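Local coordinates for protein yeast glycogen phosphorylase (PDB 1YGP) that belongs to the carbohydrate phosphorylase family, carrying pyridoxal-5'-phosphate in a pocket of its two-domain GT-B fold, at residues D433-F438 with R455-E460; E376-L381 with E391-V396; A628-L633 with N679-I684. One frame throughout, in Å; residues are numbered along the deposited sequence.

Contact 1. Residues D433-F438 with R455-E460; sequences DINWFF and RISIIE
Asn435 of helix 425-445 meets the turn made by Ser457 and Ile458 with both polar atoms of its carboxamide. Its CG stands anti to the backbone N (chi1 -172°), on a CB that already points at that turn, and chi2 then sets the amide. OD1 accepts the backbone N-H of Ile458, the distance from Ile458 N to Asn435 OD1 being 2.9 Å; the donor sits above the amide plane, 40° out of it. On the other branch, ND2 of Asn435 donates to OG of Ser457 over 3.1 Å, with the hydroxyl tilted a little from the same plane. Ser457 OG in turn donates to O of Ile459 at 3.0 Å, so the hydroxyl is acceptor from the helix and donor within the turn. With a partner on each branch, the buried amide is fixed in rotation about its last torsion.

Apolar groups flank this polar pair. Ile458 runs past Asn435 in the opposite direction, and its CD1 comes within 4.0 Å of Ile434 CG2. CD1 of Ile459 touches the base of the asparagine, 4.2 Å from Asn435 CB. Farther along the helix, Phe438 turns a ring edge to Ile456: the carbonyl O of Ile456 lies near the ring plane, 3.4 Å from Phe438 CE2. The isoleucine side chain crosses the phenylalanine at about a right angle, with Ile456 CG2 3.8 Å from Phe438 CE2 and its CG1 and CD1 both against CZ.

Phe438 also packs edge-to-face with Phe503 of helix 498-504, while Ile434 rests on Trp389 of helix 389-399. Backbone bonds from Ile458 to Arg469 and from Glu460 to Gln467 place strand 459-460 at the margin of a small antiparallel sheet, beside strand 467-469.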
loop_
_atom_site.group_PDB
_atom_site.type_symbol
_atom_site.label_atom_id
_atom_site.label_comp_id
_atom_site.label_asym_id
_atom_site.label_seq_id
_atom_site.Cartn_x
_atom_site.Cartn_y
_atom_site.Cartn_z
ATOM N N ASP A 433 -13.344 -39.285 -10.420
ATOM C CA ASP A 433 -12.759 -40.507 -9.886
ATOM C C ASP A 433 -13.145 -40.818 -8.454
ATOM O O ASP A 433 -13.596 -41.929 -8.158
ATOM C CB ASP A 433 -11.250 -40.449 -9.942
ATOM C CG ASP A 433 -10.614 -40.764 -11.289
ATOM O OD1 ASP A 433 -11.275 -40.746 -12.332
ATOM O OD2 ASP A 433 -9.413 -41.025 -11.277
ATOM N N ILE A 434 -13.008 -39.819 -7.580
ATOM C CA ILE A 434 -13.364 -39.899 -6.171
ATOM C C ILE A 434 -14.800 -40.414 -6.046
ATOM O O ILE A 434 -15.077 -41.393 -5.344
ATOM C CB ILE A 434 -13.153 -38.457 -5.584
ATOM C CG1 ILE A 434 -11.647 -38.222 -5.351
ATOM C CG2 ILE A 434 -13.960 -38.261 -4.293
ATOM C CD1 ILE A 434 -11.220 -36.786 -4.951
ATOM N N ASN A 435 -15.720 -39.801 -6.795
ATOM C CA ASN A 435 -17.133 -40.160 -6.762
ATOM C C ASN A 435 -17.364 -41.581 -7.237
ATOM O O ASN A 435 -18.224 -42.274 -6.692
ATOM C CB ASN A 435 -17.968 -39.238 -7.652
ATOM C CG ASN A 435 -19.463 -39.475 -7.483
ATOM O OD1 ASN A 435 -20.023 -39.283 -6.418
ATOM N ND2 ASN A 435 -20.255 -39.841 -8.467
ATOM N N TRP A 436 -16.573 -42.031 -8.219
ATOM C CA TRP A 436 -16.735 -43.349 -8.806
ATOM C C TRP A 436 -16.486 -44.421 -7.778
ATOM O O TRP A 436 -17.364 -45.247 -7.516
ATOM C CB TRP A 436 -15.768 -43.582 -9.975
ATOM C CG TRP A 436 -15.996 -44.932 -10.631
ATOM C CD1 TRP A 436 -15.111 -45.948 -10.398
ATOM C CD2 TRP A 436 -17.044 -45.288 -11.456
ATOM N NE1 TRP A 436 -15.597 -46.964 -11.069
ATOM C CE2 TRP A 436 -16.731 -46.633 -11.713
ATOM C CE3 TRP A 436 -18.187 -44.728 -12.031
ATOM C CZ2 TRP A 436 -17.542 -47.421 -12.540
ATOM C CZ3 TRP A 436 -19.004 -45.510 -12.859
ATOM C CH2 TRP A 436 -18.681 -46.846 -13.112
ATOM N N PHE A 437 -15.305 -44.415 -7.185
ATOM C CA PHE A 437 -15.024 -45.423 -6.202
ATOM C C PHE A 437 -15.995 -45.327 -5.019
ATOM O O PHE A 437 -16.445 -46.364 -4.527
ATOM C CB PHE A 437 -13.590 -45.258 -5.764
ATOM C CG PHE A 437 -12.596 -45.451 -6.901
ATOM C CD1 PHE A 437 -12.568 -46.637 -7.631
ATOM C CD2 PHE A 437 -11.690 -44.436 -7.207
ATOM C CE1 PHE A 437 -11.633 -46.794 -8.655
ATOM C CE2 PHE A 437 -10.762 -44.605 -8.233
ATOM C CZ PHE A 437 -10.732 -45.783 -8.957
ATOM N N PHE A 438 -16.412 -44.134 -4.564
ATOM C CA PHE A 438 -17.344 -43.986 -3.442
ATOM C C PHE A 438 -18.648 -44.683 -3.797
ATOM O O PHE A 438 -19.139 -45.500 -3.022
ATOM C CB PHE A 438 -17.601 -42.491 -3.156
ATOM C CG PHE A 438 -18.759 -42.217 -2.215
ATOM C CD1 PHE A 438 -18.717 -42.617 -0.876
ATOM C CD2 PHE A 438 -19.891 -41.561 -2.697
ATOM C CE1 PHE A 438 -19.807 -42.366 -0.030
ATOM C CE2 PHE A 438 -20.984 -41.310 -1.848
ATOM C CZ PHE A 438 -20.943 -41.713 -0.514
ATOM N N ARG A 455 -29.011 -40.361 -4.838
ATOM C CA ARG A 455 -29.085 -39.373 -3.779
ATOM C C ARG A 455 -27.765 -39.031 -3.106
ATOM O O ARG A 455 -27.491 -37.873 -2.787
ATOM C CB ARG A 455 -30.011 -39.815 -2.663
ATOM C CG ARG A 455 -31.490 -39.954 -2.965
ATOM C CD ARG A 455 -32.291 -40.016 -1.660
ATOM N NE ARG A 455 -31.759 -41.008 -0.735
ATOM C CZ ARG A 455 -32.088 -42.297 -0.786
ATOM N NH1 ARG A 455 -32.956 -42.762 -1.690
ATOM N NH2 ARG A 455 -31.460 -43.140 0.029
ATOM N N ILE A 456 -26.940 -40.038 -2.850
ATOM C CA ILE A 456 -25.720 -39.861 -2.101
ATOM C C ILE A 456 -24.593 -39.393 -3.023
ATOM O O ILE A 456 -23.511 -39.072 -2.522
ATOM C CB ILE A 456 -25.488 -41.254 -1.386
ATOM C CG1 ILE A 456 -24.788 -41.001 -0.069
ATOM C CG2 ILE A 456 -24.664 -42.237 -2.238
ATOM C CD1 ILE A 456 -24.604 -42.251 0.811
ATOM N N SER A 457 -24.784 -39.326 -4.343
ATOM C CA SER A 457 -23.700 -38.980 -5.247
ATOM C C SER A 457 -23.208 -37.560 -5.089
ATOM O O SER A 457 -23.967 -36.641 -4.803
ATOM C CB SER A 457 -24.120 -39.150 -6.701
ATOM O OG SER A 457 -23.100 -38.907 -7.676
ATOM N N ILE A 458 -21.904 -37.402 -5.334
ATOM C CA ILE A 458 -21.267 -36.107 -5.328
ATOM C C ILE A 458 -21.710 -35.405 -6.598
ATOM O O ILE A 458 -21.949 -34.204 -6.521
ATOM C CB ILE A 458 -19.732 -36.260 -5.287
ATOM C CG1 ILE A 458 -19.299 -36.872 -3.964
ATOM C CG2 ILE A 458 -19.071 -34.903 -5.450
ATOM C CD1 ILE A 458 -17.795 -37.237 -3.932
ATOM N N ILE A 459 -21.845 -36.018 -7.775
ATOM C CA ILE A 459 -22.309 -35.245 -8.924
ATOM C C ILE A 459 -23.822 -35.385 -8.984
ATOM O O ILE A 459 -24.347 -36.507 -9.042
ATOM C CB ILE A 459 -21.681 -35.739 -10.258
ATOM C CG1 ILE A 459 -20.290 -35.195 -10.427
ATOM C CG2 ILE A 459 -22.437 -35.185 -11.453
ATOM C CD1 ILE A 459 -19.204 -35.724 -9.485
ATOM N N GLU A 460 -24.500 -34.235 -8.933
ATOM C CA GLU A 460 -25.948 -34.121 -9.025
ATOM C C GLU A 460 -26.285 -34.040 -10.492
ATOM O O GLU A 460 -25.893 -33.086 -11.168
ATOM C CB GLU A 460 -26.458 -32.854 -8.344
ATOM C CG GLU A 460 -27.961 -32.627 -8.423
ATOM C CD GLU A 460 -28.444 -31.436 -7.609
ATOM O OE1 GLU A 460 -28.631 -31.596 -6.405
ATOM O OE2 GLU A 460 -28.645 -30.354 -8.163
#

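Contact 2. Residues E376-L381 with E391-V396; sequences ELQRVL and EAWDIV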
loop_
_atom_site.group_PDB
_atom_site.type_symbol
_atom_site.label_atom_id
_atom_site.label_comp_id
_atom_site.label_asym_id
_atom_site.label_seq_id
_atom_site.Cartn_x
_atom_site.Cartn_y
_atom_site.Cartn_z
ATOM N N GLU A 376 -7.205 -30.943 -4.127
ATOM C CA GLU A 376 -5.866 -30.457 -4.383
ATOM C C GLU A 376 -4.813 -31.341 -3.710
ATOM O O GLU A 376 -3.819 -31.642 -4.386
ATOM C CB GLU A 376 -5.782 -29.025 -3.883
ATOM C CG GLU A 376 -4.404 -28.369 -3.880
ATOM C CD GLU A 376 -3.778 -28.083 -5.241
ATOM O OE1 GLU A 376 -4.445 -28.183 -6.267
ATOM O OE2 GLU A 376 -2.598 -27.735 -5.259
ATOM N N LEU A 377 -4.966 -31.799 -2.446
ATOM C CA LEU A 377 -3.961 -32.652 -1.840
ATOM C C LEU A 377 -3.935 -33.924 -2.667
ATOM O O LEU A 377 -2.847 -34.352 -3.060
ATOM C CB LEU A 377 -4.285 -32.991 -0.384
ATOM C CG LEU A 377 -3.268 -33.858 0.405
ATOM C CD1 LEU A 377 -1.858 -33.322 0.220
ATOM C CD2 LEU A 377 -3.634 -33.865 1.875
ATOM N N GLN A 378 -5.078 -34.481 -3.070
ATOM C CA GLN A 378 -5.067 -35.662 -3.925
ATOM C C GLN A 378 -4.330 -35.372 -5.236
ATOM O O GLN A 378 -3.447 -36.151 -5.622
ATOM C CB GLN A 378 -6.499 -36.090 -4.199
ATOM C CG GLN A 378 -6.650 -37.357 -5.006
ATOM C CD GLN A 378 -6.151 -38.632 -4.359
ATOM O OE1 GLN A 378 -5.604 -38.667 -3.259
ATOM N NE2 GLN A 378 -6.350 -39.748 -5.045
ATOM N N ARG A 379 -4.626 -34.230 -5.887
ATOM C CA ARG A 379 -3.935 -33.830 -7.093
ATOM C C ARG A 379 -2.421 -33.755 -6.892
ATOM O O ARG A 379 -1.694 -34.333 -7.709
ATOM C CB ARG A 379 -4.406 -32.461 -7.580
ATOM C CG ARG A 379 -3.761 -32.093 -8.927
ATOM C CD ARG A 379 -4.084 -30.713 -9.491
ATOM N NE ARG A 379 -3.497 -29.660 -8.688
ATOM C CZ ARG A 379 -2.233 -29.294 -8.854
ATOM N NH1 ARG A 379 -1.448 -29.857 -9.778
ATOM N NH2 ARG A 379 -1.714 -28.414 -8.011
ATOM N N VAL A 380 -1.866 -33.135 -5.848
ATOM C CA VAL A 380 -0.422 -33.024 -5.807
ATOM C C VAL A 380 0.177 -34.371 -5.462
ATOM O O VAL A 380 1.185 -34.729 -6.088
ATOM C CB VAL A 380 0.077 -31.968 -4.783
ATOM C CG1 VAL A 380 -0.632 -30.677 -5.076
ATOM C CG2 VAL A 380 -0.223 -32.331 -3.369
ATOM N N LEU A 381 -0.418 -35.174 -4.560
ATOM C CA LEU A 381 0.179 -36.455 -4.209
ATOM C C LEU A 381 0.193 -37.392 -5.406
ATOM O O LEU A 381 1.190 -38.071 -5.631
ATOM C CB LEU A 381 -0.569 -37.134 -3.068
ATOM C CG LEU A 381 -0.469 -36.553 -1.676
ATOM C CD1 LEU A 381 -1.197 -37.501 -0.753
ATOM C CD2 LEU A 381 0.973 -36.411 -1.205
ATOM N N GLU A 391 -3.249 -44.923 -2.382
ATOM C CA GLU A 391 -2.489 -44.681 -1.167
ATOM C C GLU A 391 -2.650 -43.213 -0.768
ATOM O O GLU A 391 -2.850 -42.879 0.399
ATOM C CB GLU A 391 -1.066 -45.023 -1.450
ATOM C CG GLU A 391 -0.133 -45.038 -0.249
ATOM C CD GLU A 391 1.348 -44.995 -0.652
ATOM O OE1 GLU A 391 1.740 -45.658 -1.624
ATOM O OE2 GLU A 391 2.112 -44.277 -0.000
ATOM N N ALA A 392 -2.627 -42.332 -1.775
ATOM C CA ALA A 392 -2.809 -40.898 -1.636
ATOM C C ALA A 392 -4.166 -40.580 -1.020
ATOM O O ALA A 392 -4.275 -39.882 0.004
ATOM C CB ALA A 392 -2.725 -40.252 -3.007
ATOM N N TRP A 393 -5.212 -41.182 -1.591
ATOM C CA TRP A 393 -6.556 -40.976 -1.090
ATOM C C TRP A 393 -6.724 -41.377 0.378
ATOM O O TRP A 393 -7.477 -40.751 1.133
ATOM C CB TRP A 393 -7.560 -41.747 -1.961
ATOM C CG TRP A 393 -8.960 -41.330 -1.549
ATOM C CD1 TRP A 393 -9.822 -42.230 -0.989
ATOM C CD2 TRP A 393 -9.472 -40.055 -1.615
ATOM N NE1 TRP A 393 -10.882 -41.528 -0.686
ATOM C CE2 TRP A 393 -10.728 -40.244 -1.037
ATOM C CE3 TRP A 393 -9.084 -38.790 -2.058
ATOM C CZ2 TRP A 393 -11.615 -39.184 -0.891
ATOM C CZ3 TRP A 393 -9.970 -37.723 -1.913
ATOM C CH2 TRP A 393 -11.225 -37.921 -1.333
ATOM N N ASP A 394 -6.023 -42.397 0.828
ATOM C CA ASP A 394 -6.076 -42.758 2.223
ATOM C C ASP A 394 -5.491 -41.657 3.090
ATOM O O ASP A 394 -6.018 -41.392 4.175
ATOM C CB ASP A 394 -5.305 -44.032 2.440
ATOM C CG ASP A 394 -6.251 -45.169 2.741
ATOM O OD1 ASP A 394 -6.895 -45.672 1.808
ATOM O OD2 ASP A 394 -6.331 -45.526 3.920
ATOM N N ILE A 395 -4.433 -40.986 2.617
ATOM C CA ILE A 395 -3.822 -39.898 3.362
ATOM C C ILE A 395 -4.808 -38.715 3.428
ATOM O O ILE A 395 -5.121 -38.225 4.522
ATOM C CB ILE A 395 -2.474 -39.533 2.669
ATOM C CG1 ILE A 395 -1.513 -40.728 2.780
ATOM C CG2 ILE A 395 -1.842 -38.321 3.331
ATOM C CD1 ILE A 395 -0.148 -40.641 2.063
ATOM N N VAL A 396 -5.383 -38.302 2.297
ATOM C CA VAL A 396 -6.350 -37.224 2.245
ATOM C C VAL A 396 -7.438 -37.439 3.299
ATOM O O VAL A 396 -7.625 -36.627 4.203
ATOM C CB VAL A 396 -6.941 -37.177 0.809
ATOM C CG1 VAL A 396 -8.122 -36.230 0.730
ATOM C CG2 VAL A 396 -5.907 -36.625 -0.157
#
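Gln378 brings its carboxamide to the edge of the Trp393 indole, the two planes standing 88° apart. OE1 lies in the plane of the ring, 3.7 Å from Trp393 CE3. Over one face of the six-membered ring runs CG1 of Ile434, from helix 425-445, and the indole also meets the ring of Trp389. A second flat pair sits within helix 376-381: the guanidinium of Arg379 takes the Glu376 carboxylate side-on, with Arg379 NE 3.0 Å from Glu376 OE1, nearly in the guanidinium plane, and NH2 bonded to OE2. Tyr333 OH of helix 322-350 is a further partner of Glu376 OE1.

CG of Gln378 is anti to the backbone N and the chain then bends at chi2 (65°), turning CD toward helix 391-396. OE1 ends 3.0 Å from Trp393 N, but the angle is too poor for a hydrogen bond; NE2 donates weakly to the carbonyl of Trp389. Beside the amide the interface is apolar. Leu381 CB meets Ala392 CB at 3.8 Å, and CD1 of the same leucine reaches Ile395 CB at 4.2 Å. Leu377 slides past Val396 in the opposite direction, its CG 3.9 Å from Val396 CG2.

The two axes approach to 9.2 Å at 147°, near antiparallel, which makes a helical hairpin. It forms the connection between the parallel, adjacent strands 361-366 and 400-404, a beta-alpha-beta crossover made with two helices, of the kind on which the Rossmann-like domains of the GT-B fold are built.

Contact 3. Residues A628-L633 with N679-I684; sequences AMKNML and NNDESI
A salt bridge beside a small apolar patch joins Lys630 and its neighbours on helix 615-634 to Asp681, Ser683 and Ile684, in the loop that leads from helix 662-678 into strand 688-693. The place is the periphery of the second Rossmann-like domain of the GT-B fold, whose parallel sheet has strand 688-693 at one margin, so the contact ties a helix to the connection of a beta-alpha-beta unit.

Lys630 and Asp681 reach toward each other tip to tip. The lysine chain bends at chi2 and again at chi4, and its NZ comes to 2.9 Å from Asp681 OD2, meeting that oxygen from above the carboxylate plane, 43° out of it. CB of Asp681 points toward the helix and CG is anti to the backbone N (chi1 177°). Its other oxygen is engaged from within the loop: Ser683 OG donates to Asp681 OD1 at 2.7 Å, on the syn side but tilted well out of the carboxylate plane. With an ammonium on one oxygen and a hydroxyl on the other, the carboxylate's rotation is restrained, and the nearby ammonium would probably favour its ionised form. Tyr626 OH adds weak hydrogen bonds with both Lys630 NZ and Asp681 OD2.

Beside the ion pair, Ile684 supplies the apolar side of the loop. Its CG1 takes the crowded position between N and carbonyl carbon, leaving CG2 to face the helix, where Met629 SD lies 4.2 Å from Ile684 CG2. Leu633 crosses Ile684 at about a right angle, with Leu633 CD1 3.8 Å from Ile684 CG2. The same leucine's other methyl, CD2, ends against the backbone of the loop, 3.7 Å from Ser683 O.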
loop_
_atom_site.group_PDB
_atom_site.type_symbol
_atom_site.label_atom_id
_atom_site.label_comp_id
_atom_site.label_asym_id
_atom_site.label_seq_id
_atom_site.Cartn_x
_atom_site.Cartn_y
_atom_site.Cartn_z
ATOM N N ALA A 628 -50.193 1.919 20.850
ATOM C CA ALA A 628 -50.915 1.726 22.081
ATOM C C ALA A 628 -50.687 2.903 23.039
ATOM O O ALA A 628 -51.631 3.423 23.637
ATOM C CB ALA A 628 -50.437 0.433 22.707
ATOM N N MET A 629 -49.461 3.414 23.146
ATOM C CA MET A 629 -49.121 4.522 24.030
ATOM C C MET A 629 -49.871 5.780 23.653
ATOM O O MET A 629 -50.524 6.427 24.467
ATOM C CB MET A 629 -47.665 4.893 23.960
ATOM C CG MET A 629 -46.646 3.825 24.212
ATOM S SD MET A 629 -45.046 4.654 24.121
ATOM C CE MET A 629 -44.656 4.518 25.841
ATOM N N LYS A 630 -49.768 6.099 22.374
ATOM C CA LYS A 630 -50.354 7.280 21.799
ATOM C C LYS A 630 -51.851 7.322 21.962
ATOM O O LYS A 630 -52.420 8.326 22.399
ATOM C CB LYS A 630 -49.976 7.337 20.320
ATOM C CG LYS A 630 -48.861 8.331 20.065
ATOM C CD LYS A 630 -49.504 9.676 20.361
ATOM C CE LYS A 630 -48.597 10.851 20.211
ATOM N NZ LYS A 630 -48.163 10.962 18.832
ATOM N N ASN A 631 -52.472 6.187 21.649
ATOM C CA ASN A 631 -53.909 6.024 21.761
ATOM C C ASN A 631 -54.358 6.222 23.206
ATOM O O ASN A 631 -55.362 6.866 23.503
ATOM C CB ASN A 631 -54.271 4.637 21.290
ATOM C CG ASN A 631 -55.742 4.524 20.960
ATOM O OD1 ASN A 631 -56.141 4.776 19.819
ATOM N ND2 ASN A 631 -56.600 4.153 21.911
ATOM N N MET A 632 -53.565 5.706 24.143
ATOM C CA MET A 632 -53.839 5.795 25.561
ATOM C C MET A 632 -53.827 7.262 25.956
ATOM O O MET A 632 -54.816 7.731 26.533
ATOM C CB MET A 632 -52.772 5.007 26.334
ATOM C CG MET A 632 -53.129 4.722 27.781
ATOM S SD MET A 632 -51.959 3.647 28.651
ATOM C CE MET A 632 -52.612 2.101 28.101
ATOM N N LEU A 633 -52.769 8.010 25.618
ATOM C CA LEU A 633 -52.666 9.438 25.927
ATOM C C LEU A 633 -53.908 10.201 25.453
ATOM O O LEU A 633 -54.550 10.961 26.191
ATOM C CB LEU A 633 -51.463 10.071 25.230
ATOM C CG LEU A 633 -50.038 9.746 25.569
ATOM C CD1 LEU A 633 -49.218 9.876 24.310
ATOM C CD2 LEU A 633 -49.521 10.673 26.640
ATOM N N ASN A 679 -38.816 9.083 18.127
ATOM C CA ASN A 679 -37.818 9.851 18.853
ATOM C C ASN A 679 -38.148 11.319 18.947
ATOM O O ASN A 679 -37.732 12.038 19.866
ATOM C CB ASN A 679 -36.447 9.759 18.207
ATOM C CG ASN A 679 -35.738 8.421 18.340
ATOM O OD1 ASN A 679 -35.988 7.599 19.221
ATOM N ND2 ASN A 679 -34.812 8.140 17.442
ATOM N N ASN A 680 -38.940 11.792 17.996
ATOM C CA ASN A 680 -39.205 13.212 17.966
ATOM C C ASN A 680 -40.624 13.528 18.367
ATOM O O ASN A 680 -41.087 14.663 18.209
ATOM C CB ASN A 680 -38.896 13.728 16.568
ATOM C CG ASN A 680 -37.440 13.453 16.223
ATOM O OD1 ASN A 680 -36.515 13.771 16.971
ATOM N ND2 ASN A 680 -37.148 12.799 15.112
ATOM N N ASP A 681 -41.340 12.564 18.945
ATOM C CA ASP A 681 -42.697 12.821 19.368
ATOM C C ASP A 681 -42.833 13.166 20.845
ATOM O O ASP A 681 -42.999 12.330 21.737
ATOM C CB ASP A 681 -43.554 11.620 19.038
ATOM C CG ASP A 681 -44.982 11.782 19.513
ATOM O OD1 ASP A 681 -45.536 12.872 19.381
ATOM O OD2 ASP A 681 -45.509 10.809 20.041
ATOM N N GLU A 682 -42.886 14.468 21.071
ATOM C CA GLU A 682 -42.979 15.051 22.398
ATOM C C GLU A 682 -43.968 14.438 23.368
ATOM O O GLU A 682 -43.648 14.272 24.541
ATOM C CB GLU A 682 -43.327 16.516 22.279
ATOM N N SER A 683 -45.132 14.033 22.863
ATOM C CA SER A 683 -46.226 13.491 23.659
ATOM C C SER A 683 -45.871 12.313 24.552
ATOM O O SER A 683 -46.345 12.216 25.688
ATOM C CB SER A 683 -47.351 13.061 22.737
ATOM O OG SER A 683 -47.206 13.593 21.424
ATOM N N ILE A 684 -45.018 11.406 24.072
ATOM C CA ILE A 684 -44.698 10.236 24.868
ATOM C C ILE A 684 -43.481 10.498 25.742
ATOM O O ILE A 684 -42.864 9.559 26.252
ATOM C CB ILE A 684 -44.460 8.985 23.952
ATOM C CG1 ILE A 684 -43.395 9.206 22.888
ATOM C CG2 ILE A 684 -45.785 8.656 23.304
ATOM C CD1 ILE A 684 -43.011 7.913 22.161
#

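How the contacts relate
Contacts 1 and 2 are buried neighbours, their centres about 17 Å apart, and they touch: Ile434 CD1 lies 3.4 Å from Trp393 CZ3, so helix 425-445 packs against the helical hairpin of contact 2. Contact 3 belongs to the other sheet-centred half of the chain, its centre about 63 Å from that of contact 1 and 68 Å from that of contact 2, and is only partly buried. Their chemistry differs: neutral amide and hydroxyl bonds serve a helix and a turn in contact 1, apolar side chains and a glutamine amide at an indole edge, with no hydrogen bond across, join two helices in contact 2, and an ion pair between helix and loop marks contact 3.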